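Local coordinates for protein cytochrome c, putative (Geobacter sulfurreducens, PDB 2CZS) that carries two covalently bound c-type hemes and probably transfers electrons, at residues 29-34 and 60-65. Sequence-based numbering, arbitrary orientation.
With NA (sodium ion), chain E; HEM (protoporphyrin IX containing Fe), chain G; SO4 (sulfate ion), chain D.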
ATOM      1  N   GLY A  29       2.400   6.975 -10.501  1.00 24.73           N
ATOM      2  CA  GLY A  29       1.013   6.565 -10.401  1.00 24.38           C
ATOM      3  C   GLY A  29       0.759   5.622  -9.238  1.00 23.75           C
ATOM      4  O   GLY A  29       1.591   4.756  -8.929  1.00 23.04           O
ATOM      5  N   LYS A  30      -0.410   5.772  -8.616  1.00 24.25           N
ATOM      6  CA  LYS A  30      -0.785   4.936  -7.486  1.00 24.61           C
ATOM      7  C   LYS A  30      -0.920   3.443  -7.803  1.00 24.21           C
ATOM      8  O   LYS A  30      -0.601   2.634  -6.965  1.00 22.34           O
ATOM      9  CB  LYS A  30      -2.041   5.472  -6.806  1.00 25.65           C
ATOM     10  CG  LYS A  30      -1.825   6.820  -6.097  1.00 29.35           C
ATOM     11  CD  LYS A  30      -3.155   7.404  -5.645  1.00 32.34           C
ATOM     12  CE  LYS A  30      -2.960   8.582  -4.674  1.00 34.17           C
ATOM     13  NZ  LYS A  30      -2.368   8.149  -3.364  1.00 34.27           N
ATOM     14  N   LEU A  31      -1.340   3.072  -9.017  1.00 24.13           N
ATOM     15  CA  LEU A  31      -1.380   1.655  -9.368  1.00 24.49           C
ATOM     16  C   LEU A  31       0.031   1.051  -9.423  1.00 23.81           C
ATOM     17  O   LEU A  31       0.261  -0.051  -8.923  1.00 24.13           O
ATOM     18  CB  LEU A  31      -2.117   1.405 -10.693  1.00 26.09           C
ATOM     19  CG  LEU A  31      -3.646   1.375 -10.694  1.00 26.38           C
ATOM     20  CD1 LEU A  31      -4.075   1.013 -12.104  1.00 25.47           C
ATOM     21  CD2 LEU A  31      -4.251   0.384  -9.674  1.00 25.19           C
ATOM     22  N   ASP A  32       0.983   1.777 -10.005  1.00 23.51           N
ATOM     23  CA  ASP A  32       2.373   1.286 -10.041  1.00 24.53           C
ATOM     24  C   ASP A  32       2.943   1.120  -8.632  1.00 23.49           C
ATOM     25  O   ASP A  32       3.621   0.135  -8.329  1.00 24.59           O
ATOM     26  CB  ASP A  32       3.267   2.191 -10.871  1.00 26.13           C
ATOM     27  CG  ASP A  32       2.930   2.140 -12.331  1.00 28.72           C
ATOM     28  OD1 ASP A  32       2.365   1.118 -12.762  1.00 33.19           O
ATOM     29  OD2 ASP A  32       3.189   3.140 -13.033  1.00 31.52           O
ATOM     30  N   LEU A  33       2.639   2.088  -7.762  1.00 22.58           N
ATOM     31  CA  LEU A  33       3.039   1.980  -6.368  1.00 21.70           C
ATOM     32  C   LEU A  33       2.369   0.824  -5.658  1.00 20.38           C
ATOM     33  O   LEU A  33       3.033   0.072  -4.924  1.00 20.97           O
ATOM     34  CB  LEU A  33       2.813   3.302  -5.645  1.00 21.19           C
ATOM     35  CG  LEU A  33       3.676   4.431  -6.203  1.00 22.26           C
ATOM     36  CD1 LEU A  33       3.286   5.753  -5.566  1.00 24.66           C
ATOM     37  CD2 LEU A  33       5.166   4.173  -6.016  1.00 25.49           C
ATOM     38  N   ASP A  34       1.069   0.631  -5.871  1.00 19.19           N
ATOM     39  CA  ASP A  34       0.347  -0.452  -5.256  1.00 20.10           C
ATOM     40  C   ASP A  34       1.003  -1.814  -5.557  1.00 21.50           C
ATOM     41  O   ASP A  34       1.025  -2.693  -4.712  1.00 20.73           O
ATOM     42  CB  ASP A  34      -1.080  -0.521  -5.781  1.00 19.00           C
ATOM     43  CG  ASP A  34      -1.960   0.611  -5.348  1.00 18.81           C
ATOM     44  OD1 ASP A  34      -1.804   1.158  -4.246  1.00 19.38           O
ATOM     45  OD2 ASP A  34      -2.899   0.900  -6.107  1.00 19.90           O
ATOM     46  N   ASP A  60      -8.452  -8.305 -12.041  1.00 40.49           N
ATOM     47  CA  ASP A  60      -7.838  -7.313 -12.929  1.00 40.46           C
ATOM     48  C   ASP A  60      -7.090  -6.240 -12.150  1.00 39.44           C
ATOM     49  O   ASP A  60      -7.702  -5.444 -11.427  1.00 39.78           O
ATOM     50  CB  ASP A  60      -8.908  -6.618 -13.772  1.00 41.09           C
ATOM     51  CG  ASP A  60      -9.569  -7.548 -14.747  1.00 42.94           C
ATOM     52  OD1 ASP A  60      -9.146  -7.557 -15.927  1.00 45.70           O
ATOM     53  OD2 ASP A  60     -10.498  -8.280 -14.337  1.00 45.33           O
ATOM     54  N   GLY A  61      -5.774  -6.209 -12.330  1.00 37.81           N
ATOM     55  CA  GLY A  61      -4.912  -5.207 -11.721  1.00 35.25           C
ATOM     56  C   GLY A  61      -4.668  -5.483 -10.251  1.00 32.19           C
ATOM     57  O   GLY A  61      -5.270  -6.388  -9.687  1.00 33.00           O
ATOM     58  N   PRO A  62      -3.768  -4.703  -9.631  1.00 30.87           N
ATOM     59  CA  PRO A  62      -3.386  -4.924  -8.244  1.00 28.67           C
ATOM     60  C   PRO A  62      -4.488  -4.506  -7.255  1.00 27.14           C
ATOM     61  O   PRO A  62      -5.361  -3.694  -7.588  1.00 27.37           O
ATOM     62  CB  PRO A  62      -2.165  -4.020  -8.076  1.00 28.78           C
ATOM     63  CG  PRO A  62      -2.398  -2.912  -9.038  1.00 29.49           C
ATOM     64  CD  PRO A  62      -3.093  -3.532 -10.213  1.00 30.44           C
ATOM     65  N   MET A  63      -4.441  -5.074  -6.051  1.00 25.28           N
ATOM     66  CA  MET A  63      -5.250  -4.542  -4.940  1.00 23.26           C
ATOM     67  C   MET A  63      -4.889  -3.071  -4.742  1.00 21.59           C
ATOM     68  O   MET A  63      -3.702  -2.712  -4.672  1.00 21.16           O
ATOM     69  CB  MET A  63      -5.020  -5.316  -3.667  1.00 23.25           C
ATOM     70  CG  MET A  63      -6.169  -5.198  -2.672  1.00 25.18           C
ATOM     71  SD  MET A  63      -5.697  -5.796  -1.054  1.00 32.39           S
ATOM     72  CE  MET A  63      -5.444  -7.553  -1.374  1.00 32.90           C
ATOM     73  N   ARG A  64      -5.910  -2.226  -4.650  1.00 20.15           N
ATOM     74  CA  ARG A  64      -5.679  -0.778  -4.734  1.00 20.72           C
ATOM     75  C   ARG A  64      -5.340  -0.229  -3.327  1.00 20.49           C
ATOM     76  O   ARG A  64      -6.176   0.436  -2.689  1.00 20.35           O
ATOM     77  CB  ARG A  64      -6.889  -0.037  -5.344  1.00 23.07           C
ATOM     78  CG  ARG A  64      -7.162  -0.305  -6.818  1.00 24.56           C
ATOM     79  CD  ARG A  64      -8.327   0.555  -7.309  1.00 29.58           C
ATOM     80  NE  ARG A  64      -8.052   1.988  -7.221  1.00 32.34           N
ATOM     81  CZ  ARG A  64      -8.985   2.948  -7.215  1.00 33.02           C
ATOM     82  NH1 ARG A  64     -10.280   2.645  -7.271  1.00 35.13           N
ATOM     83  NH2 ARG A  64      -8.626   4.223  -7.134  1.00 33.76           N
ATOM     84  N   CYS A  65      -4.116  -0.497  -2.872  1.00 19.22           N
ATOM     85  CA  CYS A  65      -3.773  -0.154  -1.479  1.00 18.41           C
ATOM     86  C   CYS A  65      -4.042   1.312  -1.179  1.00 18.40           C
ATOM     87  O   CYS A  65      -4.627   1.664  -0.131  1.00 19.08           O
ATOM     88  CB  CYS A  65      -2.304  -0.416  -1.197  1.00 19.57           C
ATOM     89  SG  CYS A  65      -1.700  -2.030  -1.693  1.00 19.81           S
TER
HETATM   90 NA    NA E 302      -4.884   3.018  -5.761  1.00 22.83          NA
HETATM   91  CHA HEM G 501      -5.991  -3.278   7.279  1.00 22.75           C
HETATM   92  CHB HEM G 501      -2.389  -2.863   4.126  1.00 19.99           C
HETATM   93  CHC HEM G 501      -5.482  -2.807   0.480  1.00 20.84           C
HETATM   94  CHD HEM G 501      -8.779  -1.374   3.771  1.00 22.02           C
HETATM   95  C1A HEM G 501      -4.725  -3.273   6.764  1.00 20.97           C
HETATM   96  C2A HEM G 501      -3.483  -3.540   7.456  1.00 23.26           C
HETATM   97  C3A HEM G 501      -2.494  -3.440   6.560  1.00 21.76           C
HETATM   98  C4A HEM G 501      -3.087  -3.089   5.288  1.00 19.61           C
HETATM   99  CMA HEM G 501      -0.984  -3.621   6.806  1.00 21.64           C
HETATM  100  CAA HEM G 501      -3.379  -3.895   8.968  1.00 23.56           C
HETATM  101  CBA HEM G 501      -3.461  -2.620   9.799  1.00 30.36           C
HETATM  102  CGA HEM G 501      -3.091  -2.878  11.251  1.00 35.74           C
HETATM  103  O1A HEM G 501      -2.099  -3.616  11.518  1.00 38.52           O
HETATM  104  O2A HEM G 501      -3.790  -2.334  12.157  1.00 39.64           O
HETATM  105  C1B HEM G 501      -2.866  -2.872   2.856  1.00 17.35           C
HETATM  106  C2B HEM G 501      -2.078  -3.015   1.641  1.00 20.62           C
HETATM  107  C3B HEM G 501      -2.969  -3.011   0.634  1.00 20.17           C
HETATM  108  C4B HEM G 501      -4.299  -2.881   1.163  1.00 20.06           C
HETATM  109  CMB HEM G 501      -0.534  -3.099   1.562  1.00 19.28           C
HETATM  110  CAB HEM G 501      -2.698  -3.203  -0.884  1.00 19.47           C
HETATM  111  CBB HEM G 501      -2.184  -4.451  -1.152  1.00 21.05           C
HETATM  112  C1C HEM G 501      -6.658  -2.335   1.022  1.00 21.72           C
HETATM  113  C2C HEM G 501      -7.845  -1.925   0.322  1.00 20.87           C
HETATM  114  C3C HEM G 501      -8.748  -1.517   1.210  1.00 22.43           C
HETATM  115  C4C HEM G 501      -8.168  -1.656   2.551  1.00 20.22           C
HETATM  116  CMC HEM G 501      -7.942  -1.941  -1.225  1.00 18.23           C
HETATM  117  CAC HEM G 501     -10.171  -0.993   0.950  1.00 25.54           C
HETATM  118  CBC HEM G 501     -10.965  -1.580   0.038  1.00 23.22           C
HETATM  119  C1D HEM G 501      -8.363  -1.776   5.024  1.00 20.27           C
HETATM  120  C2D HEM G 501      -9.139  -1.671   6.255  1.00 21.05           C
HETATM  121  C3D HEM G 501      -8.287  -2.276   7.351  1.00 23.13           C
HETATM  122  C4D HEM G 501      -7.074  -2.689   6.694  1.00 19.83           C
HETATM  123  CMD HEM G 501     -10.549  -1.067   6.448  1.00 25.39           C
HETATM  124  CAD HEM G 501      -8.636  -2.377   8.851  1.00 25.21           C
HETATM  125  CBD HEM G 501      -8.455  -0.965   9.421  1.00 33.17           C
HETATM  126  CGD HEM G 501      -6.999  -0.564   9.418  1.00 34.74           C
HETATM  127  O1D HEM G 501      -6.217  -1.195  10.185  1.00 38.33           O
HETATM  128  O2D HEM G 501      -6.626   0.370   8.646  1.00 31.89           O
HETATM  129  NA  HEM G 501      -4.430  -3.007   5.442  1.00 20.63           N
HETATM  130  NB  HEM G 501      -4.202  -2.831   2.537  1.00 19.85           N
HETATM  131  NC  HEM G 501      -6.911  -2.167   2.385  1.00 19.17           N
HETATM  132  ND  HEM G 501      -7.166  -2.372   5.327  1.00 21.15           N
HETATM  133 FE   HEM G 501      -5.701  -2.611   3.883  1.00 20.48          FE
HETATM  134  S   SO4 D 203     -12.929   5.893  -7.987  0.75 41.43           S
HETATM  135  O1  SO4 D 203     -12.880   6.347  -9.379  0.75 39.70           O
HETATM  136  O2  SO4 D 203     -14.106   6.496  -7.370  0.75 39.64           O
HETATM  137  O3  SO4 D 203     -12.996   4.424  -7.957  0.75 40.98           O
HETATM  138  O4  SO4 D 203     -11.730   6.316  -7.260  0.75 41.78           O
HETATM  139  O   HOH W   1      -1.341  -4.181  -4.640  1.00 23.74           O
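Asp34 is the main side chain that helix 30-37 turns against the heme-binding loop 60-65. Its CG lies anti to the carbonyl carbon (chi1 -69°), which sets the carboxylate over the backbone of Arg64 and Cys65. Asp34 OD2 binds the sodium ion at 2.9 Å. Asp34 OD2 also lies 3.5 Å from Arg64 CA. OD1 faces the start of helix 65-68, where it accepts a hydrogen bond from Leu66 N. Cys65 N is also near, 3.2 Å from Asp34 OD1, but the angle is too poor for a bond. One water joins the two backbones, donating to Asp34 O and to Met63 O. An alanine in place of Asp34 would remove the carboxylate, and would probably weaken sodium binding and loosen the start of helix 65-68 beside the heme.

Next to this polar patch, Leu31 and Pro62 cross at about a right angle, with Leu31 CD2 3.8 Å from Pro62 CG. Leu31 CD2 also lies 4.1 Å from Arg64 CG. Arg64 is the centre of an inverse gamma turn. Its chain bends at chi3 (62°). NH1 makes a weak hydrogen bond to O3 of a sulfate, probably from the crystallisation liquor, and the side chain also makes a cation-pi contact with Phe67. Cys65 SG is bonded to heme CAB, one of the two thioether links of this c-type heme. Met63 turns from the helix, its CG anti to the backbone N (chi1 -157°), and Met63 SD comes to 3.4 Å from heme CHC.

The contact thus packs helix 30-37 on the loop leading into helix 65-68. Leu33, on another side of the helix, packs against helix 18-25 and Leu66.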